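Local coordinates for glycosyl hydrolase family 2, TIM barrel domain protein (Parabacteroides merdae ATCC 43184, PDB 6DXU) that probably hydrolyses beta-D-glucuronides, as a glycoside hydrolase family 2 beta-glucuronidase of a human gut bacterium, at residues H509-E514 against W584-A589. Residues are numbered along the deposited sequence; the frame is centred on the assembly and turned at random.
Sequences HFLHVE and WLTGTA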
loop_
_atom_site.group_PDB
_atom_site.type_symbol
_atom_site.label_atom_id
_atom_site.label_comp_id
_atom_site.label_asym_id
_atom_site.label_seq_id
_atom_site.Cartn_x
_atom_site.Cartn_y
_atom_site.Cartn_z
ATOM N N HIS D 509 46.391 -1.705 -10.197
ATOM C CA HIS D 509 46.615 -2.938 -9.449
ATOM C C HIS D 509 45.897 -4.065 -10.177
ATOM O O HIS D 509 44.665 -4.118 -10.180
ATOM C CB HIS D 509 46.109 -2.814 -8.010
ATOM C CG HIS D 509 46.724 -1.675 -7.254
ATOM N ND1 HIS D 509 48.088 -1.519 -7.134
ATOM C CD2 HIS D 509 46.165 -0.642 -6.579
ATOM C CE1 HIS D 509 48.345 -0.437 -6.419
ATOM N NE2 HIS D 509 47.196 0.114 -6.068
ATOM N N PHE D 510 46.672 -4.977 -10.752
ATOM C CA PHE D 510 46.161 -6.089 -11.541
ATOM C C PHE D 510 46.211 -7.335 -10.673
ATOM O O PHE D 510 47.225 -7.603 -10.018
ATOM C CB PHE D 510 47.005 -6.256 -12.817
ATOM C CG PHE D 510 46.840 -7.584 -13.538
ATOM C CD1 PHE D 510 47.689 -8.648 -13.272
ATOM C CD2 PHE D 510 45.890 -7.732 -14.538
ATOM C CE1 PHE D 510 47.558 -9.861 -13.962
ATOM C CE2 PHE D 510 45.754 -8.925 -15.231
ATOM C CZ PHE D 510 46.589 -9.992 -14.946
ATOM N N LEU D 511 45.109 -8.086 -10.655
ATOM C CA LEU D 511 45.045 -9.363 -9.954
ATOM C C LEU D 511 44.158 -10.271 -10.787
ATOM O O LEU D 511 43.010 -9.920 -11.048
ATOM C CB LEU D 511 44.480 -9.195 -8.538
ATOM C CG LEU D 511 44.205 -10.482 -7.769
ATOM C CD1 LEU D 511 45.441 -11.345 -7.762
ATOM C CD2 LEU D 511 43.792 -10.171 -6.336
ATOM N N HIS D 512 44.686 -11.408 -11.225
ATOM C CA HIS D 512 44.013 -12.237 -12.223
ATOM C C HIS D 512 43.166 -13.293 -11.511
ATOM O O HIS D 512 43.703 -14.254 -10.967
ATOM C CB HIS D 512 45.059 -12.875 -13.134
ATOM C CG HIS D 512 44.513 -13.883 -14.099
ATOM N ND1 HIS D 512 45.326 -14.751 -14.798
ATOM C CD2 HIS D 512 43.245 -14.150 -14.497
ATOM C CE1 HIS D 512 44.581 -15.517 -15.576
ATOM N NE2 HIS D 512 43.313 -15.165 -15.420
ATOM N N VAL D 513 41.844 -13.143 -11.506
ATOM C CA VAL D 513 40.994 -14.180 -10.925
ATOM C C VAL D 513 40.175 -14.856 -12.022
ATOM O O VAL D 513 39.546 -14.187 -12.849
ATOM C CB VAL D 513 40.094 -13.653 -9.792
ATOM C CG1 VAL D 513 40.951 -13.329 -8.554
ATOM C CG2 VAL D 513 39.266 -12.465 -10.239
ATOM N N GLU D 514 40.196 -16.197 -12.002
ATOM C CA GLU D 514 39.522 -17.147 -12.889
ATOM C C GLU D 514 40.397 -17.501 -14.076
ATOM O O GLU D 514 40.696 -16.662 -14.929
ATOM C CB GLU D 514 38.142 -16.664 -13.379
ATOM C CG GLU D 514 37.169 -16.366 -12.236
ATOM C CD GLU D 514 35.732 -16.206 -12.701
ATOM O OE1 GLU D 514 35.388 -16.748 -13.777
ATOM O OE2 GLU D 514 34.950 -15.548 -11.981
ATOM N N TRP D 584 56.532 -9.259 -11.292
ATOM C CA TRP D 584 55.623 -8.132 -11.127
ATOM C C TRP D 584 54.199 -8.557 -10.784
ATOM O O TRP D 584 53.356 -7.690 -10.523
ATOM C CB TRP D 584 55.588 -7.312 -12.424
ATOM C CG TRP D 584 55.390 -8.213 -13.604
ATOM C CD1 TRP D 584 56.362 -8.767 -14.389
ATOM C CD2 TRP D 584 54.140 -8.725 -14.091
ATOM N NE1 TRP D 584 55.795 -9.567 -15.351
ATOM C CE2 TRP D 584 54.433 -9.559 -15.194
ATOM C CE3 TRP D 584 52.803 -8.537 -13.722
ATOM C CZ2 TRP D 584 53.442 -10.217 -15.921
ATOM C CZ3 TRP D 584 51.805 -9.197 -14.459
ATOM C CH2 TRP D 584 52.138 -10.025 -15.539
ATOM N N LEU D 585 53.917 -9.860 -10.785
ATOM C CA LEU D 585 52.556 -10.366 -10.704
ATOM C C LEU D 585 52.080 -10.410 -9.258
ATOM O O LEU D 585 52.736 -11.002 -8.396
ATOM C CB LEU D 585 52.485 -11.764 -11.321
ATOM C CG LEU D 585 51.157 -12.503 -11.225
ATOM C CD1 LEU D 585 50.060 -11.771 -12.016
ATOM C CD2 LEU D 585 51.343 -13.935 -11.718
ATOM N N THR D 586 50.935 -9.773 -8.989
ATOM C CA THR D 586 50.309 -9.937 -7.682
ATOM C C THR D 586 50.006 -11.407 -7.432
ATOM O O THR D 586 50.406 -11.972 -6.407
ATOM C CB THR D 586 49.029 -9.114 -7.592
ATOM O OG1 THR D 586 48.197 -9.429 -8.720
ATOM C CG2 THR D 586 49.344 -7.590 -7.546
ATOM N N GLY D 587 49.322 -12.040 -8.374
ATOM C CA GLY D 587 48.980 -13.443 -8.255
ATOM C C GLY D 587 47.767 -13.756 -9.112
ATOM O O GLY D 587 47.306 -12.931 -9.903
ATOM N N THR D 588 47.283 -14.990 -8.971
ATOM C CA THR D 588 46.095 -15.413 -9.700
ATOM C C THR D 588 45.262 -16.329 -8.819
ATOM O O THR D 588 45.702 -16.779 -7.757
ATOM C CB THR D 588 46.411 -16.172 -10.995
ATOM O OG1 THR D 588 46.781 -17.513 -10.655
ATOM C CG2 THR D 588 47.539 -15.508 -11.796
ATOM N N ALA D 589 44.051 -16.627 -9.290
ATOM C CA ALA D 589 43.202 -17.610 -8.634
ATOM C C ALA D 589 42.575 -18.511 -9.690
ATOM O O ALA D 589 41.801 -18.037 -10.535
ATOM C CB ALA D 589 42.131 -16.919 -7.778
HETATM O O HOH W 1 50.445 -7.690 -11.021
#
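The F510 ring meets L585 at its edge, where L585 CD1 lies in the ring plane, 3.7 Å from F510 CE1. A water also sits in that plane. Over one face, toward the rim, is the backbone N of H512. F510 CD1 comes to the edge of the W584 indole, and L585 CB lies over one indole face. With its CG anti to the backbone N (chi1 164°), F510 brings the end of its ring toward L585. The H512 and T588 side chains lie side by side, pointing the same way, and T588 CG2 is 3.8 Å from H512 ND1. At its other end H512 NE2 donates to the carbonyl of I484.

Strands 512-513 and 587-589 pair in parallel, and 587-589 also pairs with 323-331. This belongs to the closure of the family 2 TIM barrel, where the last strand returns to the first. A589 N donates to H512 O (2.9 Å) and E514 N to A589 O (2.8 Å). The bond from H512 N to G587 O is weak, at 3.3 Å. T588 CA-H also approaches H512 O. Before the strands, T586 OG1 lies 2.4 Å from F510 O, too short for a normal hydrogen bond, so the details of this bond are doubtful. The water accepts from T586 N and lies near W584 O.

On the sheet face away from H512 and T588, V513 CG1 touches A589 CB at 3.9 Å. The E514 carboxylate forms a salt bridge with R364 through OE2.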